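Local coordinates for 2-dehydro-3-deoxy-D-arabinonate dehydratase (Sulfolobus solfataricus, PDB 2Q18), which catalyses the dehydration of 2-dehydro-3-deoxy-D-arabinonate to 2,5-dioxopentanoate, a step in the oxidation of pentoses to 2-oxoglutarate, at residues A[206-211]-A[274-279]; A[68-73]-A[192-197]; A[109-114]-A[237-242]; A[72-77]-A[245-250]; A[131-136]-A[284-289]. One frame throughout, in Å; residues are numbered along the deposited sequence.

Contact 1 (A[206-211]-A[274-279]); sequences LDITLK and ITISNI
I208 and I276 run alongside each other on one face of the sheet, and their CG1 atoms approach to 3.8 Å. In I208 as in I276 (chi1 -61°), CG1 sits beside the backbone N and anti to the carbonyl carbon, which brings the two CG1 branches together. L210 and I274 continue this apolar row, with CD1 of L210 against CG1 of I274. Beyond the other end, CD1 of L206 touches CG2 of I276 at 4.1 Å. P144 and I161, from strands 140-150 and 156-167, pack onto the same face.

Between the two non-hydrogen-bonded pairs, I208 with I276 and L210 with I274, T209 and T275 form a hydrogen-bonded pair. Each N donates to the other's O, both bonds being 2.8 Å long. The threonines lie on the face away from the isoleucines, where their hydroxyls meet water: OG1 of T209 is 2.6 Å from a water that also donates to O of T275. A second water links OG1 of T275 to O of T209, and T281 holds the T275 hydroxyl as well.

At the polar edge the ladder ends with one backbone bond and one side-chain bond. S277 N donates to O of D207 at 3.1 Å, but the return bond, D207 N to OG of S277 at 2.9 Å, uses a side-chain hydroxyl in place of a carbonyl. The D207 carboxylate turns to N225. These are neighbouring antiparallel strands in a mixed sheet of the FAH fold, whose apolar face backs onto the strands bearing the metal ligands E143, E145 and D164.

Contact 2 (A[68-73]-A[192-197]); sequences TKPIDP and PVIVTS
I194 pushes its CD1 methyl into the corner formed by P70 and I71, crossing each of these side chains at about a right angle. The contact belongs to the core of the chain: strand 188-195 turns a corner at P192, which follows a cis peptide bond, and beyond that corner it meets the loop that leads from strand 65-67 to strand 76-80 of the FAH-family fold.

The CD1 methyl of I194 has carbons of I71 around it, the closest being CG2 at 3.6 Å, with CG1 and CD1 of I71 little farther off. In I71, CG1 takes the crowded position between the backbone N and the carbonyl carbon (chi1 63°), and CG2 is then anti to the carbonyl carbon. P70 offers its ring instead, and its CG lies 3.8 Å from CG1 of I194. In I194, CG1 lies beside the backbone N (chi1 -67°), which sets it against the P70 ring; the extended chi2 (157°) then carries CD1 on to I71.

The site is apolar and buried. F190 of the same strand packs on both P70 and I71, L34 of helix 30-40 closes on I194, and L3 of strand 2-8 packs on P70 while its backbone pairs with that of I194. At the border of this cluster one water stands between the two backbones, and more acceptors surround it than its protons can serve. Its oxygen lies 2.7 Å from O of T68 and 2.8 Å from O of P192.

Contact 3 (A[109-114]-A[237-242]); sequences DAVRPE and IQYLIR
A CH-pi contact of P113 with Y239 joins the loop after helix 103-109 to helix 233-241, at a place where the second subunit of the homotetramer also closes in. CD of P113 stands over the centre of the Y239 ring, 3.5 Å from its centroid and only 10° off the ring normal. The proline ring crosses the tyrosine side chain at about a right angle, and its CG reaches CD1 and CG of the same ring.

On the opposite face lies NH2 of R242, 4.0 Å above the plane and displaced toward the rim. R112 comes from a third direction: its NH2 sits at the ring edge, in plane, 3.7 Å from CD2 of Y239. The R112 guanidinium is turned almost perpendicular to the ring, with CE2 of Y239 over one of its faces.

The two arginines therefore converge, NH1 of R112 and NH1 of R242 being 4.1 Å apart. Their like charges are probably offset by D136 of the second subunit, whose OD2 forms a salt bridge with each of these NH1 atoms. Q180 of the second subunit takes the NH2 of R112 and, through NE2, the carbonyl O of P113. At the far end of the ring, the hydroxyl OH of Y239 comes to 3.6 Å from O of V111.

Contact 4 (A[72-77]-A[245-250]); sequences DPPEVW and PIPDGT
OE2 of E75, whose carboxylate rests against the P247 ring, accepts a hydrogen bond from a water at 2.9 Å and forms a salt bridge with NH1 of R123 of the second subunit. The same water donates to O of P245. OE1 of E75, in the indole plane, takes a nearly straight bond (172°) from NE1 of W77 on its anti side, somewhat out of the carboxylate plane. CD of E75 meets CD of P247 at 3.6 Å. An alanine in place of E75 would probably cost R123 of the second subunit its salt bridge, leave the indole N-H of W77 without this acceptor and open a gap beside P247.

P247 to T250 form a type II beta turn that leads into strand 250-253, which runs parallel to strand 76-80; G249 and T250 make a G1 beta bulge opposite L150. O of P247 receives both OG1 of T250, at 2.6 Å, and the T250 backbone N. P74 packs tightly on the turn, its CB 3.4 Å from CG of P247. At G249 (phi 91°) a CB would press on the carbonyl O of D248 and also crowd CD of P74, so glycine fits.

Contact 5 (A[131-136]-A[284-289]); sequences IAVRSD and TPVKKR
V133 packs CG2 against CG1 of V286 at 3.7 Å, while its CG1 meets CD of K288. I131, on the same face, lays CG1 and CD1 against CG2 of V286. Across the sheet, CB of A132 covers one face of the R289 guanidinium, offset toward the rim and 3.5 Å from NE. The bend of R289 at chi2 (-66°) brings CD round in that direction.

The backbones hold these side chains in register as parallel strands, with 131-133 the outermost on this side of the chain's five-stranded mixed sheet. I131 bonds N to O of P285 and O to N of K287, and V133 bonds N to O of K287. The ladder runs on past the strand, where R289 N donates to O of V133 at 2.9 Å.

K288 reaches farther along its partner: NZ donates to O of R134 at 3.1 Å and to a water that lies 3.2 Å from O of S135. An alanine in place of K288 would probably leave the carbonyl of R134 without this donor and uncover CG1 of V133.

In the next shell R134 grips D136 side-on, NE to OD1 at 2.8 Å and NH2 to OD2. This salt bridge probably helps to orient a carboxylate that reaches the second subunit, and N of S135 bonds D243 of the second subunit. Within the chain, Y184 holds O of A132 and D268 receives N of K288.

From the N terminus, contacts 2 and 4 leave from overlapping ends of one loop: contact 2 closes at 192-197, contact 4 only at 245-250. Contact 3 (109-114 with 237-242) crosses contact 2 and is nested inside contact 4, where L240 packs on W77. Contact 5 opens at 131-136 and closes last, enclosing contact 1 and crossing contacts 2, 3 and 4. Contact 1 begins after contact 2 has closed, yet I279 touches V193, and it crosses contacts 3 and 4. Contacts 1 and 5 bind strands of the same sheet, contact 2 ties the loop after strand 65-67 to strand 188-195, and contacts 3, 4 and 5 all meet the second subunit.

Contact 1 (A[206-211]-A[274-279])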
# COMPACT_ATOMS: atom_id res chain seq x y z
N LEU A 206 9.89 36.64 -21.05
CA LEU A 206 10.64 36.31 -19.84
C LEU A 206 12.13 36.28 -20.14
O LEU A 206 12.55 35.77 -21.19
CB LEU A 206 10.22 34.94 -19.28
CG LEU A 206 8.76 34.61 -18.97
CD1 LEU A 206 8.60 33.12 -18.71
CD2 LEU A 206 8.23 35.43 -17.79
N ASP A 207 12.93 36.82 -19.23
CA ASP A 207 14.39 36.79 -19.37
C ASP A 207 14.97 35.51 -18.79
O ASP A 207 14.65 35.13 -17.66
CB ASP A 207 15.03 38.01 -18.71
CG ASP A 207 14.71 39.30 -19.45
OD1 ASP A 207 15.05 39.41 -20.65
OD2 ASP A 207 14.12 40.22 -18.82
N ILE A 208 15.81 34.85 -19.58
CA ILE A 208 16.54 33.66 -19.13
C ILE A 208 18.03 34.02 -19.09
O ILE A 208 18.58 34.49 -20.09
CB ILE A 208 16.32 32.45 -20.07
CG1 ILE A 208 14.82 32.13 -20.21
CG2 ILE A 208 17.11 31.22 -19.58
CD1 ILE A 208 14.49 31.01 -21.18
N THR A 209 18.66 33.81 -17.94
CA THR A 209 20.08 34.09 -17.78
C THR A 209 20.81 32.85 -17.30
O THR A 209 20.41 32.24 -16.31
CB THR A 209 20.33 35.25 -16.78
OG1 THR A 209 19.52 36.38 -17.14
CG2 THR A 209 21.81 35.66 -16.77
N LEU A 210 21.87 32.48 -18.03
CA LEU A 210 22.76 31.39 -17.62
C LEU A 210 24.10 31.93 -17.12
O LEU A 210 24.69 32.82 -17.75
CB LEU A 210 23.00 30.42 -18.79
CG LEU A 210 24.13 29.38 -18.65
CD1 LEU A 210 23.81 28.33 -17.59
CD2 LEU A 210 24.44 28.72 -19.98
N LYS A 211 24.56 31.38 -16.00
CA LYS A 211 25.90 31.63 -15.49
C LYS A 211 26.57 30.31 -15.14
O LYS A 211 25.97 29.46 -14.48
CB LYS A 211 25.87 32.52 -14.25
CG LYS A 211 25.57 33.98 -14.53
CD LYS A 211 25.20 34.76 -13.27
CE LYS A 211 26.39 34.97 -12.35
NZ LYS A 211 26.04 35.87 -11.21
N ILE A 274 20.81 29.29 -13.32
CA ILE A 274 19.87 29.68 -14.37
C ILE A 274 18.73 30.46 -13.76
O ILE A 274 18.02 29.97 -12.88
CB ILE A 274 19.34 28.47 -15.18
CG1 ILE A 274 20.50 27.67 -15.79
CG2 ILE A 274 18.37 28.93 -16.27
CD1 ILE A 274 20.16 26.24 -16.15
N THR A 275 18.55 31.69 -14.24
CA THR A 275 17.51 32.57 -13.75
C THR A 275 16.45 32.76 -14.83
O THR A 275 16.77 32.95 -16.00
CB THR A 275 18.10 33.95 -13.34
OG1 THR A 275 19.19 33.74 -12.44
CG2 THR A 275 17.05 34.83 -12.67
N ILE A 276 15.19 32.67 -14.42
CA ILE A 276 14.07 33.02 -15.29
C ILE A 276 13.14 33.96 -14.55
O ILE A 276 12.82 33.73 -13.38
CB ILE A 276 13.29 31.77 -15.81
CG1 ILE A 276 14.22 30.87 -16.64
CG2 ILE A 276 12.07 32.20 -16.64
CD1 ILE A 276 13.53 29.69 -17.33
N SER A 277 12.72 35.03 -15.23
CA SER A 277 11.78 36.01 -14.67
C SER A 277 10.54 35.33 -14.08
O SER A 277 9.96 34.44 -14.71
CB SER A 277 11.34 37.00 -15.75
OG SER A 277 12.44 37.56 -16.44
N ASN A 278 10.17 35.76 -12.88
CA ASN A 278 8.95 35.31 -12.19
C ASN A 278 9.00 33.89 -11.61
O ASN A 278 8.05 33.46 -10.94
CB ASN A 278 7.71 35.50 -13.08
CG ASN A 278 7.50 36.96 -13.48
OD1 ASN A 278 7.40 37.84 -12.62
ND2 ASN A 278 7.42 37.21 -14.78
N ILE A 279 10.09 33.17 -11.87
CA ILE A 279 10.24 31.81 -11.34
C ILE A 279 11.32 31.78 -10.26
O ILE A 279 11.05 31.40 -9.11
CB ILE A 279 10.53 30.77 -12.46
CG1 ILE A 279 9.43 30.84 -13.54
CG2 ILE A 279 10.63 29.36 -11.87
CD1 ILE A 279 9.66 29.94 -14.76
O HOH W 1 17.01 36.14 -16.34
O HOH W 2 21.50 33.12 -13.35

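Contact 2 (A[68-73]-A[192-197])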
# COMPACT_ATOMS: atom_id res chain seq x y z
N THR A 68 14.37 20.28 -2.80
CA THR A 68 14.66 19.29 -3.83
C THR A 68 13.81 19.56 -5.08
O THR A 68 13.29 20.67 -5.23
CB THR A 68 14.52 17.83 -3.29
OG1 THR A 68 14.96 16.89 -4.27
CG2 THR A 68 13.07 17.52 -2.86
N LYS A 69 13.70 18.58 -5.97
CA LYS A 69 12.75 18.66 -7.09
C LYS A 69 11.36 18.95 -6.52
O LYS A 69 10.95 18.29 -5.57
CB LYS A 69 12.71 17.34 -7.86
CG LYS A 69 13.97 17.00 -8.64
CD LYS A 69 13.90 15.59 -9.23
CE LYS A 69 14.18 14.53 -8.17
NZ LYS A 69 14.46 13.21 -8.76
N PRO A 70 10.66 19.97 -7.06
CA PRO A 70 9.31 20.28 -6.57
C PRO A 70 8.27 19.17 -6.82
O PRO A 70 7.29 19.08 -6.08
CB PRO A 70 8.93 21.56 -7.32
CG PRO A 70 9.82 21.60 -8.50
CD PRO A 70 11.09 20.91 -8.11
N ILE A 71 8.48 18.36 -7.85
CA ILE A 71 7.65 17.17 -8.12
C ILE A 71 8.53 16.05 -8.63
O ILE A 71 9.69 16.28 -8.99
CB ILE A 71 6.52 17.42 -9.19
CG1 ILE A 71 7.12 17.77 -10.56
CG2 ILE A 71 5.50 18.47 -8.70
CD1 ILE A 71 6.10 17.81 -11.71
N ASP A 72 7.98 14.84 -8.66
CA ASP A 72 8.57 13.73 -9.40
C ASP A 72 7.84 13.64 -10.75
O ASP A 72 6.74 13.09 -10.81
CB ASP A 72 8.43 12.41 -8.62
CG ASP A 72 9.16 12.44 -7.28
OD1 ASP A 72 10.35 12.82 -7.25
OD2 ASP A 72 8.54 12.08 -6.25
N PRO A 73 8.45 14.19 -11.82
CA PRO A 73 7.77 14.15 -13.12
C PRO A 73 7.85 12.75 -13.71
O PRO A 73 8.95 12.24 -13.93
CB PRO A 73 8.56 15.16 -13.96
CG PRO A 73 9.95 15.12 -13.38
CD PRO A 73 9.79 14.80 -11.91
N PRO A 192 13.69 26.13 -8.88
CA PRO A 192 13.47 25.52 -7.56
C PRO A 192 11.99 25.40 -7.21
O PRO A 192 11.64 24.74 -6.23
CB PRO A 192 14.17 26.49 -6.60
CG PRO A 192 14.24 27.79 -7.32
CD PRO A 192 14.18 27.52 -8.79
N VAL A 193 11.14 26.04 -8.01
CA VAL A 193 9.70 26.02 -7.82
C VAL A 193 8.98 25.69 -9.12
O VAL A 193 9.55 25.80 -10.21
CB VAL A 193 9.15 27.39 -7.30
CG1 VAL A 193 9.63 27.68 -5.88
CG2 VAL A 193 9.53 28.53 -8.26
N ILE A 194 7.72 25.28 -9.01
CA ILE A 194 6.81 25.30 -10.14
C ILE A 194 5.83 26.43 -9.88
O ILE A 194 5.21 26.48 -8.82
CB ILE A 194 6.07 23.97 -10.32
CG1 ILE A 194 7.05 22.87 -10.73
CG2 ILE A 194 4.95 24.11 -11.37
CD1 ILE A 194 6.57 21.48 -10.41
N VAL A 195 5.71 27.34 -10.83
CA VAL A 195 4.77 28.45 -10.69
C VAL A 195 3.50 28.13 -11.46
O VAL A 195 3.56 27.61 -12.58
CB VAL A 195 5.38 29.82 -11.11
CG1 VAL A 195 6.73 30.06 -10.41
CG2 VAL A 195 5.53 29.93 -12.63
N THR A 196 2.36 28.41 -10.86
CA THR A 196 1.08 28.20 -11.53
C THR A 196 0.97 29.16 -12.71
O THR A 196 1.65 30.19 -12.75
CB THR A 196 -0.11 28.36 -10.57
OG1 THR A 196 -0.04 29.62 -9.90
CG2 THR A 196 -0.11 27.24 -9.54
N SER A 197 0.12 28.80 -13.67
CA SER A 197 -0.00 29.52 -14.93
C SER A 197 -0.33 31.01 -14.76
O SER A 197 0.14 31.84 -15.55
CB SER A 197 -1.04 28.84 -15.82
OG SER A 197 -0.94 29.29 -17.16
O HOH W 3 11.33 22.40 -4.69

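Contact 3 (A[109-114]-A[237-242])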
# COMPACT_ATOMS: atom_id res chain seq x y z
N ASP A 109 13.04 24.83 -40.39
CA ASP A 109 12.17 25.23 -41.50
C ASP A 109 10.96 24.30 -41.71
O ASP A 109 10.07 24.62 -42.51
CB ASP A 109 12.98 25.33 -42.80
CG ASP A 109 14.04 26.42 -42.75
OD1 ASP A 109 13.79 27.49 -42.17
OD2 ASP A 109 15.13 26.20 -43.31
N ALA A 110 10.94 23.17 -41.01
CA ALA A 110 9.91 22.14 -41.23
C ALA A 110 8.66 22.37 -40.38
O ALA A 110 8.70 23.07 -39.38
CB ALA A 110 10.48 20.76 -40.96
N VAL A 111 7.54 21.77 -40.80
CA VAL A 111 6.30 21.85 -40.02
C VAL A 111 6.43 21.08 -38.70
O VAL A 111 5.88 21.49 -37.69
CB VAL A 111 5.03 21.39 -40.83
CG1 VAL A 111 4.82 22.27 -42.07
CG2 VAL A 111 5.10 19.92 -41.21
N ARG A 112 7.16 19.96 -38.74
CA ARG A 112 7.33 19.09 -37.58
C ARG A 112 8.53 19.51 -36.72
O ARG A 112 9.67 19.48 -37.18
CB ARG A 112 7.49 17.62 -38.01
CG ARG A 112 7.61 16.64 -36.84
CD ARG A 112 7.81 15.20 -37.30
NE ARG A 112 6.70 14.73 -38.14
CZ ARG A 112 5.55 14.23 -37.68
NH1 ARG A 112 4.62 13.85 -38.53
NH2 ARG A 112 5.34 14.11 -36.37
N PRO A 113 8.27 19.90 -35.46
CA PRO A 113 9.34 20.27 -34.53
C PRO A 113 10.09 19.04 -34.02
O PRO A 113 9.61 17.91 -34.16
CB PRO A 113 8.60 20.95 -33.38
CG PRO A 113 7.26 20.30 -33.37
CD PRO A 113 6.94 20.03 -34.83
N GLU A 114 11.26 19.26 -33.43
CA GLU A 114 12.00 18.19 -32.77
C GLU A 114 11.41 17.93 -31.38
O GLU A 114 11.21 18.86 -30.60
CB GLU A 114 13.48 18.54 -32.65
CG GLU A 114 14.32 17.43 -32.03
CD GLU A 114 15.65 17.91 -31.51
OE1 GLU A 114 15.76 19.10 -31.16
OE2 GLU A 114 16.60 17.10 -31.46
N ILE A 237 3.63 20.96 -27.55
CA ILE A 237 2.72 20.06 -26.83
C ILE A 237 1.91 19.20 -27.80
O ILE A 237 1.79 17.99 -27.61
CB ILE A 237 1.78 20.83 -25.87
CG1 ILE A 237 2.59 21.58 -24.80
CG2 ILE A 237 0.78 19.87 -25.21
CD1 ILE A 237 1.77 22.54 -23.95
N GLN A 238 1.37 19.84 -28.85
CA GLN A 238 0.62 19.14 -29.91
C GLN A 238 1.38 17.92 -30.44
O GLN A 238 0.83 16.82 -30.48
CB GLN A 238 0.27 20.10 -31.05
CG GLN A 238 -0.40 19.44 -32.26
CD GLN A 238 -0.56 20.37 -33.48
OE1 GLN A 238 -1.07 19.95 -34.51
NE2 GLN A 238 -0.13 21.62 -33.35
N TYR A 239 2.63 18.11 -30.83
CA TYR A 239 3.43 17.02 -31.39
C TYR A 239 3.91 16.01 -30.33
O TYR A 239 4.12 14.84 -30.65
CB TYR A 239 4.60 17.56 -32.21
CG TYR A 239 4.18 18.04 -33.59
CD1 TYR A 239 3.62 19.31 -33.76
CD2 TYR A 239 4.31 17.23 -34.71
CE1 TYR A 239 3.22 19.76 -35.02
CE2 TYR A 239 3.91 17.66 -35.97
CZ TYR A 239 3.37 18.93 -36.12
OH TYR A 239 2.97 19.35 -37.37
N LEU A 240 4.07 16.47 -29.09
CA LEU A 240 4.42 15.59 -27.98
C LEU A 240 3.34 14.54 -27.72
O LEU A 240 3.63 13.35 -27.61
CB LEU A 240 4.69 16.39 -26.69
CG LEU A 240 4.82 15.58 -25.39
CD1 LEU A 240 5.98 14.59 -25.47
CD2 LEU A 240 4.97 16.49 -24.17
N ILE A 241 2.09 14.99 -27.62
CA ILE A 241 0.98 14.12 -27.21
C ILE A 241 0.32 13.35 -28.35
O ILE A 241 -0.50 12.47 -28.10
CB ILE A 241 -0.08 14.89 -26.37
CG1 ILE A 241 -0.85 15.91 -27.23
CG2 ILE A 241 0.57 15.55 -25.15
CD1 ILE A 241 -2.06 16.53 -26.54
N ARG A 242 0.69 13.67 -29.59
CA ARG A 242 0.13 12.99 -30.76
C ARG A 242 0.40 11.49 -30.74
O ARG A 242 1.56 11.07 -30.82
CB ARG A 242 0.66 13.60 -32.06
CG ARG A 242 0.07 12.95 -33.32
CD ARG A 242 0.59 13.59 -34.58
NE ARG A 242 0.07 14.94 -34.77
CZ ARG A 242 0.37 15.72 -35.81
NH1 ARG A 242 1.20 15.28 -36.75
NH2 ARG A 242 -0.15 16.93 -35.90

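Contact 4 (A[72-77]-A[245-250])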
# COMPACT_ATOMS: atom_id res chain seq x y z
N ASP A 72 7.98 14.84 -8.66
CA ASP A 72 8.57 13.73 -9.40
C ASP A 72 7.84 13.64 -10.75
O ASP A 72 6.74 13.09 -10.81
CB ASP A 72 8.43 12.41 -8.62
CG ASP A 72 9.16 12.44 -7.28
OD1 ASP A 72 10.35 12.82 -7.25
OD2 ASP A 72 8.54 12.08 -6.25
N PRO A 73 8.45 14.19 -11.82
CA PRO A 73 7.77 14.15 -13.12
C PRO A 73 7.85 12.75 -13.71
O PRO A 73 8.95 12.24 -13.93
CB PRO A 73 8.56 15.16 -13.96
CG PRO A 73 9.95 15.12 -13.38
CD PRO A 73 9.79 14.80 -11.91
N PRO A 74 6.69 12.11 -13.97
CA PRO A 74 6.75 10.72 -14.43
C PRO A 74 7.53 10.59 -15.74
O PRO A 74 8.21 9.59 -15.95
CB PRO A 74 5.28 10.34 -14.61
CG PRO A 74 4.53 11.29 -13.73
CD PRO A 74 5.30 12.58 -13.84
N GLU A 75 7.46 11.61 -16.59
CA GLU A 75 8.23 11.66 -17.82
C GLU A 75 8.75 13.07 -18.04
O GLU A 75 8.08 14.04 -17.68
CB GLU A 75 7.37 11.23 -19.03
CG GLU A 75 6.89 9.79 -18.95
CD GLU A 75 6.07 9.34 -20.16
OE1 GLU A 75 5.97 10.09 -21.16
OE2 GLU A 75 5.52 8.23 -20.09
N VAL A 76 9.94 13.16 -18.63
CA VAL A 76 10.47 14.45 -19.06
C VAL A 76 10.81 14.37 -20.54
O VAL A 76 11.54 13.48 -20.98
CB VAL A 76 11.72 14.90 -18.25
CG1 VAL A 76 12.17 16.29 -18.70
CG2 VAL A 76 11.42 14.92 -16.75
N TRP A 77 10.27 15.32 -21.30
CA TRP A 77 10.51 15.40 -22.73
C TRP A 77 11.11 16.77 -23.06
O TRP A 77 10.92 17.74 -22.32
CB TRP A 77 9.20 15.22 -23.50
CG TRP A 77 8.62 13.83 -23.43
CD1 TRP A 77 7.95 13.27 -22.38
CD2 TRP A 77 8.65 12.83 -24.46
NE1 TRP A 77 7.55 11.98 -22.70
CE2 TRP A 77 7.97 11.69 -23.97
CE3 TRP A 77 9.18 12.80 -25.77
CZ2 TRP A 77 7.82 10.53 -24.73
CZ3 TRP A 77 9.02 11.64 -26.52
CH2 TRP A 77 8.34 10.52 -26.00
N PRO A 245 0.40 9.03 -25.26
CA PRO A 245 -0.17 9.45 -23.98
C PRO A 245 0.93 9.84 -23.00
O PRO A 245 1.97 9.19 -22.93
CB PRO A 245 -0.90 8.19 -23.49
CG PRO A 245 -0.22 7.06 -24.17
CD PRO A 245 0.19 7.59 -25.51
N ILE A 246 0.70 10.93 -22.27
CA ILE A 246 1.63 11.36 -21.23
C ILE A 246 0.90 11.40 -19.88
O ILE A 246 -0.28 11.75 -19.83
CB ILE A 246 2.28 12.73 -21.56
CG1 ILE A 246 1.22 13.80 -21.83
CG2 ILE A 246 3.25 12.59 -22.75
CD1 ILE A 246 1.70 15.23 -21.64
N PRO A 247 1.59 11.02 -18.80
CA PRO A 247 0.97 11.09 -17.47
C PRO A 247 0.88 12.51 -16.92
O PRO A 247 1.60 13.40 -17.38
CB PRO A 247 1.89 10.23 -16.60
CG PRO A 247 3.20 10.25 -17.30
CD PRO A 247 2.94 10.43 -18.76
N ASP A 248 -0.01 12.72 -15.95
CA ASP A 248 -0.10 13.99 -15.24
C ASP A 248 1.24 14.30 -14.57
O ASP A 248 1.86 13.41 -13.97
CB ASP A 248 -1.20 13.95 -14.17
CG ASP A 248 -2.58 13.74 -14.76
OD1 ASP A 248 -2.88 14.28 -15.86
OD2 ASP A 248 -3.38 13.04 -14.11
N GLY A 249 1.70 15.55 -14.69
CA GLY A 249 2.98 15.96 -14.10
C GLY A 249 4.16 15.81 -15.03
O GLY A 249 5.31 16.08 -14.64
N THR A 250 3.89 15.38 -16.27
CA THR A 250 4.92 15.33 -17.31
C THR A 250 5.51 16.73 -17.49
O THR A 250 4.79 17.73 -17.48
CB THR A 250 4.34 14.84 -18.66
OG1 THR A 250 3.94 13.48 -18.54
CG2 THR A 250 5.37 14.95 -19.79
O HOH W 4 2.83 7.75 -20.94

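Contact 5 (A[131-136]-A[284-289])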
# COMPACT_ATOMS: atom_id res chain seq x y z
N ILE A 131 24.15 18.18 -10.94
CA ILE A 131 24.02 17.64 -12.30
C ILE A 131 25.32 16.92 -12.65
O ILE A 131 26.33 17.06 -11.94
CB ILE A 131 23.69 18.74 -13.35
CG1 ILE A 131 24.73 19.88 -13.32
CG2 ILE A 131 22.28 19.27 -13.14
CD1 ILE A 131 24.63 20.87 -14.49
N ALA A 132 25.31 16.13 -13.72
CA ALA A 132 26.47 15.31 -14.04
C ALA A 132 26.97 15.51 -15.46
O ALA A 132 26.21 15.89 -16.36
CB ALA A 132 26.17 13.83 -13.77
N VAL A 133 28.27 15.26 -15.64
CA VAL A 133 28.90 15.21 -16.95
C VAL A 133 29.29 13.76 -17.13
O VAL A 133 29.94 13.18 -16.25
CB VAL A 133 30.17 16.13 -17.03
CG1 VAL A 133 30.91 15.94 -18.35
CG2 VAL A 133 29.79 17.59 -16.85
N ARG A 134 28.89 13.16 -18.25
CA ARG A 134 29.22 11.77 -18.56
C ARG A 134 30.74 11.57 -18.52
O ARG A 134 31.50 12.46 -18.90
CB ARG A 134 28.69 11.39 -19.95
CG ARG A 134 27.16 11.28 -20.07
CD ARG A 134 26.75 10.90 -21.50
NE ARG A 134 27.42 9.67 -21.91
CZ ARG A 134 26.84 8.48 -22.01
NH1 ARG A 134 25.53 8.33 -21.78
NH2 ARG A 134 27.57 7.43 -22.36
N SER A 135 31.16 10.39 -18.06
CA SER A 135 32.57 10.02 -18.00
C SER A 135 33.25 10.04 -19.37
O SER A 135 34.47 10.22 -19.46
CB SER A 135 32.72 8.63 -17.38
OG SER A 135 32.07 7.65 -18.18
N ASP A 136 32.45 9.87 -20.43
CA ASP A 136 32.97 9.79 -21.79
C ASP A 136 32.65 11.02 -22.64
O ASP A 136 32.76 10.98 -23.87
CB ASP A 136 32.48 8.51 -22.48
CG ASP A 136 30.96 8.43 -22.60
OD1 ASP A 136 30.24 9.32 -22.07
OD2 ASP A 136 30.47 7.47 -23.23
N THR A 284 22.81 24.49 -9.47
CA THR A 284 23.29 23.12 -9.35
C THR A 284 24.81 23.02 -9.51
O THR A 284 25.36 23.47 -10.52
CB THR A 284 22.63 22.17 -10.40
OG1 THR A 284 22.99 22.59 -11.72
CG2 THR A 284 21.10 22.15 -10.27
N PRO A 285 25.49 22.43 -8.51
CA PRO A 285 26.89 22.05 -8.70
C PRO A 285 27.02 20.94 -9.74
O PRO A 285 26.03 20.28 -10.07
CB PRO A 285 27.33 21.54 -7.32
CG PRO A 285 26.06 21.19 -6.62
CD PRO A 285 25.00 22.11 -7.15
N VAL A 286 28.23 20.76 -10.26
CA VAL A 286 28.49 19.79 -11.31
C VAL A 286 29.42 18.71 -10.80
O VAL A 286 30.40 18.99 -10.10
CB VAL A 286 29.12 20.48 -12.56
CG1 VAL A 286 29.44 19.46 -13.65
CG2 VAL A 286 28.19 21.56 -13.10
N LYS A 287 29.09 17.46 -11.13
CA LYS A 287 29.95 16.33 -10.83
C LYS A 287 30.33 15.64 -12.14
O LYS A 287 29.47 15.24 -12.92
CB LYS A 287 29.24 15.35 -9.88
CG LYS A 287 29.94 14.01 -9.68
CD LYS A 287 31.17 14.13 -8.79
CE LYS A 287 32.00 12.85 -8.79
NZ LYS A 287 33.25 13.02 -8.00
N LYS A 288 31.64 15.52 -12.38
CA LYS A 288 32.13 14.75 -13.51
C LYS A 288 32.17 13.27 -13.13
O LYS A 288 32.79 12.90 -12.14
CB LYS A 288 33.52 15.24 -13.93
CG LYS A 288 34.25 14.33 -14.92
CD LYS A 288 33.75 14.53 -16.35
CE LYS A 288 34.51 13.62 -17.32
NZ LYS A 288 34.22 13.97 -18.74
N ARG A 289 31.50 12.44 -13.93
CA ARG A 289 31.47 11.00 -13.68
C ARG A 289 32.82 10.36 -13.99
O ARG A 289 33.50 10.75 -14.93
CB ARG A 289 30.35 10.32 -14.49
CG ARG A 289 28.93 10.81 -14.19
CD ARG A 289 28.47 10.47 -12.78
NE ARG A 289 27.02 10.60 -12.64
CZ ARG A 289 26.38 10.96 -11.53
NH1 ARG A 289 25.06 11.04 -11.51
NH2 ARG A 289 27.06 11.25 -10.42
O HOH W 5 36.20 12.77 -20.28